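Local structure of Lin1840 protein (Listeria innocua serovar 6a, 4ZOC) at residues A388-I393 with V428-E433; D417-E422 with A532-A537; M457-L462 with G497-I502. The protein probably hydrolyses terminal, non-reducing beta-D-glucosyl residues to release beta-D-glucose, as a family 3 beta-glucosidase involved in beta-1,2-glucan metabolism. The protein carries 2 engineered substitutions. All blocks are in the same frame, centred on the assembly; numbering follows the deposited sequence. Where two conformers were deposited one is given.

Contact 1: A388-I393 with V428-E433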
ATOM      1  N   ALA A 388      31.206 -21.513  24.039  1.00 18.59           N
ATOM      2  CA  ALA A 388      32.462 -22.317  24.122  1.00 17.92           C
ATOM      3  C   ALA A 388      32.338 -23.594  23.330  1.00 19.06           C
ATOM      4  O   ALA A 388      31.250 -24.163  23.249  1.00 21.77           O
ATOM      5  CB  ALA A 388      32.756 -22.669  25.583  1.00 23.91           C
ATOM      6  N   LYS A 389      33.469 -24.097  22.818  1.00 20.34           N
ATOM      7  CA  LYS A 389      33.436 -25.296  22.009  1.00 17.85           C
ATOM      8  C   LYS A 389      32.982 -26.440  22.852  1.00 18.88           C
ATOM      9  O   LYS A 389      32.421 -27.400  22.314  1.00 21.87           O
ATOM     10  CB  LYS A 389      34.804 -25.624  21.428  1.00 26.04           C
ATOM     11  CG  LYS A 389      35.127 -24.970  20.100  1.00 33.61           C
ATOM     12  CD  LYS A 389      36.527 -25.429  19.599  1.00 36.62           C
ATOM     13  CE  LYS A 389      36.529 -25.776  18.092  1.00 44.78           C
ATOM     14  NZ  LYS A 389      36.092 -27.188  17.738  1.00 30.22           N
ATOM     15  N   GLU A 390      33.194 -26.383  24.168  1.00 16.12           N
ATOM     16  CA  GLU A 390      32.744 -27.472  25.074  1.00 20.23           C
ATOM     17  C   GLU A 390      31.295 -27.350  25.538  1.00 17.49           C
ATOM     18  O   GLU A 390      30.784 -28.209  26.274  1.00 15.23           O
ATOM     19  CB  GLU A 390      33.665 -27.571  26.319  1.00 24.87           C
ATOM     20  CG  GLU A 390      35.163 -27.569  26.017  1.00 29.44           C
ATOM     21  CD  GLU A 390      35.661 -26.235  25.467  1.00 32.52           C
ATOM     22  OE1 GLU A 390      36.697 -26.276  24.767  1.00 43.17           O
ATOM     23  OE2 GLU A 390      35.001 -25.160  25.724  1.00 29.28           O
ATOM     24  N   ALA A 391      30.602 -26.290  25.100  1.00 19.01           N
ATOM     25  CA  ALA A 391      29.191 -26.131  25.440  1.00 16.51           C
ATOM     26  C   ALA A 391      28.384 -27.323  25.007  1.00 14.07           C
ATOM     27  O   ALA A 391      28.466 -27.785  23.830  1.00 15.34           O
ATOM     28  CB  ALA A 391      28.618 -24.864  24.821  1.00 19.57           C
ATOM     29  N   LYS A 392      27.585 -27.837  25.949  0.50 13.04           N
ATOM     30  CA  LYS A 392      26.692 -28.979  25.686  0.50 12.79           C
ATOM     31  C   LYS A 392      25.364 -28.424  25.111  0.50 12.07           C
ATOM     32  O   LYS A 392      24.621 -27.723  25.783  0.50 12.63           O
ATOM     33  CB  LYS A 392      26.445 -29.797  26.959  0.50 16.23           C
ATOM     34  CG  LYS A 392      27.697 -30.407  27.601  0.50 17.70           C
ATOM     35  CD  LYS A 392      27.397 -31.141  28.918  0.50 21.24           C
ATOM     36  CE  LYS A 392      26.395 -32.278  28.793  0.50 24.72           C
ATOM     37  NZ  LYS A 392      26.068 -32.999  30.079  0.50 27.62           N
ATOM     38  N   ILE A 393      25.121 -28.728  23.843  1.00 11.12           N
ATOM     39  CA  ILE A 393      24.084 -28.094  23.032  1.00  9.43           C
ATOM     40  C   ILE A 393      22.958 -29.081  22.801  1.00 10.12           C
ATOM     41  O   ILE A 393      23.142 -30.196  22.288  1.00 14.60           O
ATOM     42  CB  ILE A 393      24.634 -27.672  21.653  1.00 10.67           C
ATOM     43  CG1 ILE A 393      25.626 -26.538  21.842  1.00 13.71           C
ATOM     44  CG2 ILE A 393      23.446 -27.271  20.759  1.00 11.81           C
ATOM     45  CD1 ILE A 393      26.430 -26.177  20.573  1.00 13.92           C
ATOM     46  N   VAL A 428      32.206 -28.809  15.187  1.00 17.62           N
ATOM     47  CA  VAL A 428      32.794 -27.730  16.050  1.00 17.40           C
ATOM     48  C   VAL A 428      32.602 -28.076  17.515  1.00 15.02           C
ATOM     49  O   VAL A 428      33.548 -27.997  18.308  1.00 14.50           O
ATOM     50  CB  VAL A 428      32.156 -26.376  15.703  1.00 17.65           C
ATOM     51  CG1 VAL A 428      32.569 -25.309  16.664  1.00 18.02           C
ATOM     52  CG2 VAL A 428      32.513 -25.994  14.264  1.00 17.74           C
ATOM     53  N   PHE A 429      31.399 -28.514  17.849  1.00 16.68           N
ATOM     54  CA  PHE A 429      30.959 -28.835  19.237  1.00 17.74           C
ATOM     55  C   PHE A 429      30.936 -30.367  19.511  1.00 17.72           C
ATOM     56  O   PHE A 429      30.276 -31.124  18.865  1.00 16.56           O
ATOM     57  CB  PHE A 429      29.552 -28.207  19.473  1.00 16.78           C
ATOM     58  CG  PHE A 429      29.523 -26.712  19.329  1.00 14.95           C
ATOM     59  CD1 PHE A 429      29.889 -25.894  20.374  1.00 16.49           C
ATOM     60  CD2 PHE A 429      29.081 -26.133  18.174  1.00 16.72           C
ATOM     61  CE1 PHE A 429      29.902 -24.483  20.243  1.00 13.00           C
ATOM     62  CE2 PHE A 429      29.119 -24.760  18.001  1.00 15.33           C
ATOM     63  CZ  PHE A 429      29.490 -23.930  19.042  1.00 14.56           C
ATOM     64  N   GLU A 430      31.636 -30.806  20.567  1.00 22.55           N
ATOM     65  CA  GLU A 430      31.756 -32.257  20.869  1.00 24.07           C
ATOM     66  C   GLU A 430      30.447 -32.878  21.336  1.00 20.49           C
ATOM     67  O   GLU A 430      30.157 -34.019  20.996  1.00 20.56           O
ATOM     68  CB  GLU A 430      32.883 -32.563  21.874  1.00 32.80           C
ATOM     69  CG  GLU A 430      33.146 -31.460  22.887  1.00 38.12           C
ATOM     70  CD  GLU A 430      34.169 -31.815  23.984  1.00 41.20           C
ATOM     71  OE1 GLU A 430      34.629 -30.853  24.650  1.00 37.55           O
ATOM     72  OE2 GLU A 430      34.505 -33.017  24.166  1.00 41.61           O
ATOM     73  N   THR A 431      29.632 -32.087  22.051  1.00 16.57           N
ATOM     74  CA  THR A 431      28.408 -32.574  22.619  1.00 13.89           C
ATOM     75  C   THR A 431      27.165 -31.852  22.069  1.00 15.43           C
ATOM     76  O   THR A 431      26.912 -30.674  22.370  1.00 15.00           O
ATOM     77  CB  THR A 431      28.450 -32.404  24.133  1.00 16.48           C
ATOM     78  OG1 THR A 431      29.681 -32.968  24.589  1.00 18.71           O
ATOM     79  CG2 THR A 431      27.223 -33.120  24.763  1.00 15.87           C
ATOM     80  N   VAL A 432      26.442 -32.576  21.208  1.00 15.20           N
ATOM     81  CA  VAL A 432      25.198 -32.106  20.628  1.00 12.52           C
ATOM     82  C   VAL A 432      24.188 -33.234  20.701  1.00 12.97           C
ATOM     83  O   VAL A 432      24.450 -34.383  20.326  1.00 13.38           O
ATOM     84  CB  VAL A 432      25.342 -31.610  19.169  1.00 12.04           C
ATOM     85  CG1 VAL A 432      24.067 -30.966  18.682  1.00 11.99           C
ATOM     86  CG2 VAL A 432      26.503 -30.659  18.985  1.00 13.11           C
ATOM     87  N   GLU A 433      23.024 -32.928  21.283  1.00 13.18           N
ATOM     88  CA  GLU A 433      21.890 -33.819  21.240  1.00 11.91           C
ATOM     89  C   GLU A 433      20.805 -33.132  20.426  1.00 14.78           C
ATOM     90  O   GLU A 433      20.447 -32.022  20.728  1.00 13.16           O
ATOM     91  CB  GLU A 433      21.401 -33.985  22.641  1.00 14.01           C
ATOM     92  CG  GLU A 433      20.652 -35.233  22.923  1.00 23.02           C
ATOM     93  CD  GLU A 433      20.756 -35.582  24.425  1.00 24.01           C
ATOM     94  OE1 GLU A 433      19.747 -35.594  25.063  1.00 29.01           O
ATOM     95  OE2 GLU A 433      21.841 -35.882  24.962  1.00 38.02           O
TER
HETATM   96  O   HOH W   1      30.371 -29.268  22.899  1.00 18.96           O
HETATM   97  O   HOH W   2      31.010 -30.842  25.821  1.00 25.93           O
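A type I beta turn from A388 to A391 leads into strand 393-397, and the contact marks where that strand begins to pair, in parallel, with edge strand 432-436 of the mixed sheet in the glycoside hydrolase family 3 C-terminal domain. At the start of the turn, A388 O meets the F429 ring at its edge, in the ring plane, 3.3 Å from F429 CE1; the same oxygen also accepts the A391 N-H that closes the turn. K389 sets off alongside the other segment, and bends at its third and fourth torsions bring the amine back to it. There K389 NZ donates to V428 O at 2.7 Å, in the carbonyl plane and on a lone pair. E390 lays its CB and CG beside E430 OE1. The two carboxylates, with E390 OE1 and E430 OE1 5.0 Å apart, have nearly perpendicular planes. Before strand pairing starts, two waters bridge the segments: one donates to K389 O (2.8 Å) and A391 O (2.6 Å) and accepts from T431 N, while a second links E390 O with T431 OG1. K392 then runs side by side with T431, its CG near T431 CG2, before turning off at its third torsion toward M457, with a weak hydrogen bond from NZ to N456 O. With I393 direct strand bonding takes over. I393 N donates to T431 O (3.0 Å, 172° at the hydrogen), approaching from above the carbonyl plane, and I393 O receives E433 N almost along the C=O axis. The I393 side chain, CG1 anti to the carbonyl carbon, crosses F429 obliquely. V428 CG1 lies over the opposite ring face, and I393 CD1 makes a CH-pi contact 3.5 Å from the F429 centroid, 17° off the ring normal.

Contact 2: D417-E422 with A532-A537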
ATOM      1  N   ASP A 417      24.881 -31.744  -1.259  1.00 10.87           N
ATOM      2  CA  ASP A 417      26.164 -31.030  -1.107  1.00 12.19           C
ATOM      3  C   ASP A 417      26.164 -29.931  -0.049  1.00 11.16           C
ATOM      4  O   ASP A 417      27.224 -29.382   0.249  1.00 11.40           O
ATOM      5  CB  ASP A 417      26.575 -30.331  -2.428  1.00 15.55           C
ATOM      6  CG  ASP A 417      26.655 -31.234  -3.649  1.00 20.41           C
ATOM      7  OD1 ASP A 417      27.194 -32.324  -3.582  1.00 22.72           O
ATOM      8  OD2 ASP A 417      26.213 -30.781  -4.756  1.00 32.25           O
ATOM      9  N   GLY A 418      24.997 -29.582   0.492  1.00 10.98           N
ATOM     10  CA  GLY A 418      24.849 -28.550   1.476  1.00  9.48           C
ATOM     11  C   GLY A 418      25.190 -29.128   2.848  1.00  9.12           C
ATOM     12  O   GLY A 418      25.109 -30.337   3.099  1.00  8.87           O
ATOM     13  N   ILE A 419      25.437 -28.228   3.785  1.00 10.21           N
ATOM     14  CA  ILE A 419      25.767 -28.638   5.125  1.00  9.44           C
ATOM     15  C   ILE A 419      24.628 -28.203   6.024  1.00  9.27           C
ATOM     16  O   ILE A 419      24.416 -26.968   6.211  1.00 11.57           O
ATOM     17  CB  ILE A 419      27.084 -28.006   5.603  1.00 10.30           C
ATOM     18  CG1 ILE A 419      28.292 -28.272   4.651  1.00 11.63           C
ATOM     19  CG2 ILE A 419      27.438 -28.429   7.042  1.00 11.56           C
ATOM     20  CD1 ILE A 419      28.646 -29.692   4.445  1.00 11.88           C
ATOM     21  N   ASN A 420      23.892 -29.168   6.591  1.00  9.97           N
ATOM     22  CA  ASN A 420      22.804 -28.821   7.511  1.00  8.95           C
ATOM     23  C   ASN A 420      23.308 -28.346   8.881  1.00  9.31           C
ATOM     24  O   ASN A 420      24.537 -28.356   9.193  1.00  9.20           O
ATOM     25  CB  ASN A 420      21.748 -29.901   7.557  1.00  9.85           C
ATOM     26  CG  ASN A 420      22.193 -31.146   8.337  1.00  9.14           C
ATOM     27  OD1 ASN A 420      23.315 -31.211   8.821  1.00  9.01           O
ATOM     28  ND2 ASN A 420      21.294 -32.069   8.521  1.00 10.33           N
ATOM     29  N   VAL A 421      22.385 -27.861   9.723  1.00  8.94           N
ATOM     30  CA  VAL A 421      22.799 -27.306  10.986  1.00 10.42           C
ATOM     31  C   VAL A 421      23.436 -28.364  11.897  1.00  7.83           C
ATOM     32  O   VAL A 421      24.468 -28.076  12.483  1.00  7.83           O
ATOM     33  CB  VAL A 421      21.651 -26.597  11.680  1.00 11.06           C
ATOM     34  CG1 VAL A 421      22.092 -26.047  13.011  1.00 11.21           C
ATOM     35  CG2 VAL A 421      21.163 -25.460  10.779  1.00 10.24           C
ATOM     36  N   GLU A 422      22.817 -29.553  12.024  1.00  7.36           N
ATOM     37  CA  GLU A 422      23.400 -30.596  12.840  1.00  8.21           C
ATOM     38  C   GLU A 422      24.834 -30.916  12.401  1.00  8.51           C
ATOM     39  O   GLU A 422      25.760 -30.934  13.221  1.00 11.07           O
ATOM     40  CB  GLU A 422      22.568 -31.904  12.845  1.00 10.49           C
ATOM     41  CG  GLU A 422      23.284 -33.011  13.627  1.00 10.45           C
ATOM     42  CD  GLU A 422      22.507 -34.331  13.703  1.00 11.42           C
ATOM     43  OE1 GLU A 422      21.454 -34.462  13.061  1.00 11.43           O
ATOM     44  OE2 GLU A 422      22.949 -35.210  14.478  1.00 13.57           O
ATOM     45  N   ALA A 532      25.669 -23.480   4.761  1.00  8.50           N
ATOM     46  CA  ALA A 532      24.767 -23.046   5.873  1.00  8.40           C
ATOM     47  C   ALA A 532      25.164 -23.499   7.313  1.00  9.36           C
ATOM     48  O   ALA A 532      25.257 -22.695   8.240  1.00  7.80           O
ATOM     49  CB  ALA A 532      23.321 -23.394   5.573  1.00  9.23           C
ATOM     50  N   GLY A 533      25.379 -24.792   7.515  1.00  9.11           N
ATOM     51  CA  GLY A 533      25.649 -25.271   8.874  1.00  8.67           C
ATOM     52  C   GLY A 533      26.992 -24.825   9.397  1.00  7.34           C
ATOM     53  O   GLY A 533      27.181 -24.773  10.613  1.00  9.79           O
ATOM     54  N   ARG A 534      27.981 -24.613   8.497  1.00  7.55           N
ATOM     55  CA  ARG A 534      29.328 -24.194   8.896  1.00  8.24           C
ATOM     56  C   ARG A 534      29.273 -22.720   9.211  1.00  7.94           C
ATOM     57  O   ARG A 534      29.832 -22.283  10.191  1.00 10.01           O
ATOM     58  CB  ARG A 534      30.340 -24.418   7.848  1.00 10.19           C
ATOM     59  CG  ARG A 534      30.446 -25.880   7.523  1.00 12.13           C
ATOM     60  CD  ARG A 534      31.635 -26.202   6.642  1.00 16.99           C
ATOM     61  NE  ARG A 534      31.803 -27.664   6.565  1.00 14.45           N
ATOM     62  CZ  ARG A 534      31.912 -28.391   5.439  1.00 17.88           C
ATOM     63  NH1 ARG A 534      31.780 -27.890   4.222  1.00 16.29           N
ATOM     64  NH2 ARG A 534      32.095 -29.682   5.528  1.00 18.26           N
ATOM     65  N   VAL A 535      28.516 -21.955   8.414  1.00  8.24           N
ATOM     66  CA  VAL A 535      28.272 -20.556   8.736  1.00  8.88           C
ATOM     67  C   VAL A 535      27.680 -20.412  10.169  1.00  9.41           C
ATOM     68  O   VAL A 535      28.100 -19.573  10.971  1.00  9.93           O
ATOM     69  CB  VAL A 535      27.316 -19.904   7.687  1.00  7.77           C
ATOM     70  CG1 VAL A 535      26.815 -18.550   8.084  1.00  9.06           C
ATOM     71  CG2 VAL A 535      27.952 -19.816   6.313  1.00 10.47           C
ATOM     72  N   THR A 536      26.640 -21.182  10.418  1.00  7.89           N
ATOM     73  CA  THR A 536      25.945 -21.197  11.679  1.00  6.71           C
ATOM     74  C   THR A 536      26.937 -21.568  12.820  1.00  7.57           C
ATOM     75  O   THR A 536      27.021 -20.859  13.852  1.00  7.28           O
ATOM     76  CB  THR A 536      24.776 -22.124  11.643  1.00  6.86           C
ATOM     77  OG1 THR A 536      23.873 -21.765  10.551  1.00  6.28           O
ATOM     78  CG2 THR A 536      24.043 -22.040  12.898  1.00  7.77           C
ATOM     79  N   ALA A 537      27.649 -22.671  12.648  1.00  8.19           N
ATOM     80  CA  ALA A 537      28.598 -23.123  13.705  1.00  8.78           C
ATOM     81  C   ALA A 537      29.697 -22.089  13.978  1.00  9.57           C
ATOM     82  O   ALA A 537      30.026 -21.792  15.163  1.00 11.12           O
ATOM     83  CB  ALA A 537      29.194 -24.463  13.304  1.00  8.21           C
TER
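I419 and R534 cross obliquely, the branched aliphatic chain of the first lying over one face of the flat guanidinium of the second. I419 CG1, anti to its own carbonyl carbon, reaches R534 NH1 at 3.5 Å, and I419 CD1 sits 3.6 Å from R534 NH2, above the plane and displaced toward its rim. R534 is extended from CG to NE, so its planar end is carried out to lie against I419, while I419 CG2 meets R534 CG nearer the helix. Salt bridges from R534 NE to E427 and from R534 NH1 to E531 hold two of the guanidinium nitrogens, which would restrict its rotation. Behind this pair the backbones meet at G533, where the lack of a side chain lets G533 CA approach N420 O to 3.3 Å in a CA-H...O contact at 154°. Beside it, G533 N donates to I419 O at 2.7 Å, bent to 139° and from above the carbonyl plane. V421 touches T536 only loosely, V421 CG1 to T536 CG2 4.5 Å. N420 caps a backbone N with its side chain, and its OD1 also bonds T423 OG1; the N-capped start of helix 421-426 thus meets the first turn of helix 532-541 at G533, beside the sheet of the family 3 C-terminal domain.

Contact 3: M457-L462 with G497-I502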
ATOM      1  N   MET A 457      21.439 -31.370  28.295  1.00 13.92           N
ATOM      2  CA  MET A 457      22.395 -30.349  27.854  1.00 13.38           C
ATOM      3  C   MET A 457      22.397 -29.057  28.661  1.00 14.27           C
ATOM      4  O   MET A 457      21.724 -28.954  29.674  1.00 19.41           O
ATOM      5  CB  MET A 457      21.963 -30.032  26.420  1.00 13.95           C
ATOM      6  CG  MET A 457      22.138 -31.261  25.536  1.00 14.42           C
ATOM      7  SD  MET A 457      23.781 -31.894  25.197  1.00 16.51           S
ATOM      8  CE  MET A 457      23.943 -33.187  26.446  1.00 17.11           C
ATOM      9  N   ASP A 458      23.211 -28.078  28.245  1.00 14.06           N
ATOM     10  CA  ASP A 458      23.341 -26.830  28.988  1.00 15.64           C
ATOM     11  C   ASP A 458      22.726 -25.589  28.309  1.00 16.50           C
ATOM     12  O   ASP A 458      22.355 -24.649  29.002  1.00 17.86           O
ATOM     13  CB  ASP A 458      24.802 -26.536  29.262  1.00 19.78           C
ATOM     14  CG  ASP A 458      25.421 -27.549  30.250  1.00 18.43           C
ATOM     15  OD1 ASP A 458      24.682 -28.148  31.068  1.00 20.88           O
ATOM     16  OD2 ASP A 458      26.603 -27.808  30.119  1.00 17.68           O
ATOM     17  N   VAL A 459      22.746 -25.552  26.981  1.00 13.88           N
ATOM     18  CA  VAL A 459      22.176 -24.430  26.190  1.00 12.72           C
ATOM     19  C   VAL A 459      21.393 -25.051  25.041  1.00 13.47           C
ATOM     20  O   VAL A 459      21.638 -26.226  24.600  1.00 13.53           O
ATOM     21  CB  VAL A 459      23.258 -23.500  25.608  1.00 16.85           C
ATOM     22  CG1 VAL A 459      24.116 -22.910  26.718  1.00 21.51           C
ATOM     23  CG2 VAL A 459      24.130 -24.266  24.667  1.00 15.48           C
ATOM     24  N   VAL A 460      20.432 -24.284  24.526  1.00 10.62           N
ATOM     25  CA  VAL A 460      19.567 -24.769  23.503  1.00 10.58           C
ATOM     26  C   VAL A 460      19.809 -23.915  22.304  1.00  8.76           C
ATOM     27  O   VAL A 460      19.847 -22.699  22.398  1.00  8.91           O
ATOM     28  CB  VAL A 460      18.108 -24.644  23.883  1.00 10.59           C
ATOM     29  CG1 VAL A 460      17.170 -25.205  22.826  1.00  9.23           C
ATOM     30  CG2 VAL A 460      17.840 -25.270  25.266  1.00 11.61           C
ATOM     31  N   VAL A 461      20.077 -24.570  21.197  1.00  7.92           N
ATOM     32  CA  VAL A 461      20.089 -23.920  19.902  1.00  7.34           C
ATOM     33  C   VAL A 461      18.738 -24.354  19.267  1.00  8.32           C
ATOM     34  O   VAL A 461      18.565 -25.551  18.849  1.00  9.37           O
ATOM     35  CB  VAL A 461      21.296 -24.363  19.011  1.00  7.98           C
ATOM     36  CG1 VAL A 461      21.137 -23.770  17.590  1.00  7.25           C
ATOM     37  CG2 VAL A 461      22.636 -23.965  19.509  1.00  8.51           C
ATOM     38  N   LEU A 462      17.809 -23.386  19.115  1.00  7.70           N
ATOM     39  CA  LEU A 462      16.452 -23.622  18.681  1.00  7.54           C
ATOM     40  C   LEU A 462      16.471 -23.169  17.229  1.00  7.02           C
ATOM     41  O   LEU A 462      16.560 -21.980  16.932  1.00  6.36           O
ATOM     42  CB  LEU A 462      15.488 -22.786  19.486  1.00  8.70           C
ATOM     43  CG  LEU A 462      14.028 -22.863  19.050  1.00 10.42           C
ATOM     44  CD1 LEU A 462      13.463 -24.291  18.917  1.00 10.71           C
ATOM     45  CD2 LEU A 462      13.118 -22.122  20.045  1.00 13.02           C
ATOM     46  N   GLY A 497      14.025 -23.541  31.293  1.00 16.74           N
ATOM     47  CA  GLY A 497      15.028 -22.971  32.212  1.00 21.19           C
ATOM     48  C   GLY A 497      16.457 -22.850  31.761  1.00 24.41           C
ATOM     49  O   GLY A 497      17.290 -22.337  32.564  1.00 26.40           O
ATOM     50  N   LYS A 498      16.793 -23.243  30.507  1.00 15.73           N
ATOM     51  CA  LYS A 498      18.165 -23.140  30.013  1.00 14.18           C
ATOM     52  C   LYS A 498      18.278 -22.020  29.010  1.00  8.90           C
ATOM     53  O   LYS A 498      17.292 -21.673  28.435  1.00 10.36           O
ATOM     54  CB  LYS A 498      18.564 -24.448  29.299  1.00 15.65           C
ATOM     55  CG  LYS A 498      18.365 -25.631  30.281  1.00 19.30           C
ATOM     56  CD  LYS A 498      19.559 -26.418  30.702  1.00 20.68           C
ATOM     57  CE  LYS A 498      19.135 -27.454  31.740  1.00 20.30           C
ATOM     58  NZ  LYS A 498      19.871 -28.706  31.517  1.00 16.85           N
ATOM     59  N   PRO A 499      19.476 -21.483  28.797  1.00 11.26           N
ATOM     60  CA  PRO A 499      19.576 -20.350  27.816  1.00 11.59           C
ATOM     61  C   PRO A 499      19.342 -20.838  26.410  1.00 11.05           C
ATOM     62  O   PRO A 499      19.721 -21.981  26.057  1.00 10.82           O
ATOM     63  CB  PRO A 499      21.004 -19.845  27.952  1.00 13.90           C
ATOM     64  CG  PRO A 499      21.554 -20.487  29.240  1.00 16.56           C
ATOM     65  CD  PRO A 499      20.709 -21.666  29.606  1.00 11.01           C
ATOM     66  N   VAL A 500      18.662 -20.008  25.638  1.00 10.62           N
ATOM     67  CA  VAL A 500      18.244 -20.375  24.277  1.00  9.44           C
ATOM     68  C   VAL A 500      18.820 -19.385  23.264  1.00  7.30           C
ATOM     69  O   VAL A 500      18.660 -18.159  23.428  1.00  7.74           O
ATOM     70  CB  VAL A 500      16.749 -20.330  24.194  1.00  9.96           C
ATOM     71  CG1 VAL A 500      16.261 -20.628  22.767  1.00  9.40           C
ATOM     72  CG2 VAL A 500      16.079 -21.210  25.216  1.00 10.25           C
ATOM     73  N   VAL A 501      19.505 -19.890  22.231  1.00  8.22           N
ATOM     74  CA  VAL A 501      19.795 -19.117  21.029  1.00  8.95           C
ATOM     75  C   VAL A 501      18.859 -19.632  19.924  1.00  9.20           C
ATOM     76  O   VAL A 501      18.771 -20.842  19.643  1.00  9.82           O
ATOM     77  CB  VAL A 501      21.269 -19.090  20.609  1.00 11.59           C
ATOM     78  CG1 VAL A 501      21.905 -20.431  20.559  1.00 15.65           C
ATOM     79  CG2 VAL A 501      21.433 -18.394  19.265  1.00 12.24           C
ATOM     80  N   ILE A 502      18.131 -18.724  19.292  1.00 10.00           N
ATOM     81  CA  ILE A 502      17.302 -19.069  18.139  1.00  7.41           C
ATOM     82  C   ILE A 502      18.121 -18.771  16.870  1.00  6.99           C
ATOM     83  O   ILE A 502      18.656 -17.627  16.678  1.00  7.70           O
ATOM     84  CB  ILE A 502      15.950 -18.314  18.115  1.00  7.24           C
ATOM     85  CG1 ILE A 502      14.997 -18.902  19.149  1.00  8.01           C
ATOM     86  CG2 ILE A 502      15.228 -18.484  16.746  1.00  7.40           C
ATOM     87  CD1 ILE A 502      13.695 -18.124  19.448  1.00  8.96           C
TER
HETATM   88  O   HOH W   3      22.334 -27.498  32.405  1.00 23.90           O
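Strands 459-465 and 500-505 run side by side in parallel, the axes of 459-462 and 500-502 approaching to 4.7 Å with their directions 17° apart, and V460, V461 and L462 in register with V500, V501 and I502. The bonding alternates as expected of a parallel ladder: V460 N donates to P499 O, V501 N to V460 O at 2.8 Å, and L462 N to V501 O, this last the straightest at 173°. Each acceptor is met nearly along its C=O axis. CA-H...O contacts lie between these bonds, the shortest from I502 CA to L462 O at 3.2 Å.

Side chains alternate between the two faces. V460, V500, L462 and I502 share one, which helix 484-494 covers through V493, L489 and A490. L462 and I502 lie side by side pointing the same way, L462 CD2 3.8 Å from I502 CG1. On the other face V461 and V501 are likewise aligned, with V461 CG2 3.8 Å from V501 CG1. V501 CG1 takes the crowded position between its backbone N and carbonyl carbon.

Ahead of the ladder, K498 crosses V460 at about a right angle and runs toward the loop at M457. Bends at chi2 and chi4 deliver K498 NZ to M457 O at 2.6 Å, nearly along the C=O axis. A water accepts from K498 NZ and donates to D458 OD1. The strands of this beta-alpha-beta unit are thus paired by backbone hydrogen bonds, with apolar side chains on both faces, whereas K498 NZ, bonding V454 O in the last turn of helix 444-456 and M457 O just after it, carries a positive charge that the helix dipole would probably favour.

How the contacts relate
Following the chain, contact 1 opens at 388-393, and contact 2 opens at 417-422 before contact 1 closes at 428-433, so the two loops cross. Contact 3 then opens and closes, between 457-462 and 497-502, inside the long loop that contact 2 closes at 532-537. Contacts 1 and 3 belong to one mixed sheet: strand 393-397 lies between 432-436 and 459-465, and K392 O probably accepts from both D458 N and V459 N. Contact 2 joins helices 421-426 and 532-541 beside that sheet and touches contact 1 where V428 CG2 packs on A537 CB. Contacts 2 and 3 do not touch, their nearest atoms being about 5 Å apart.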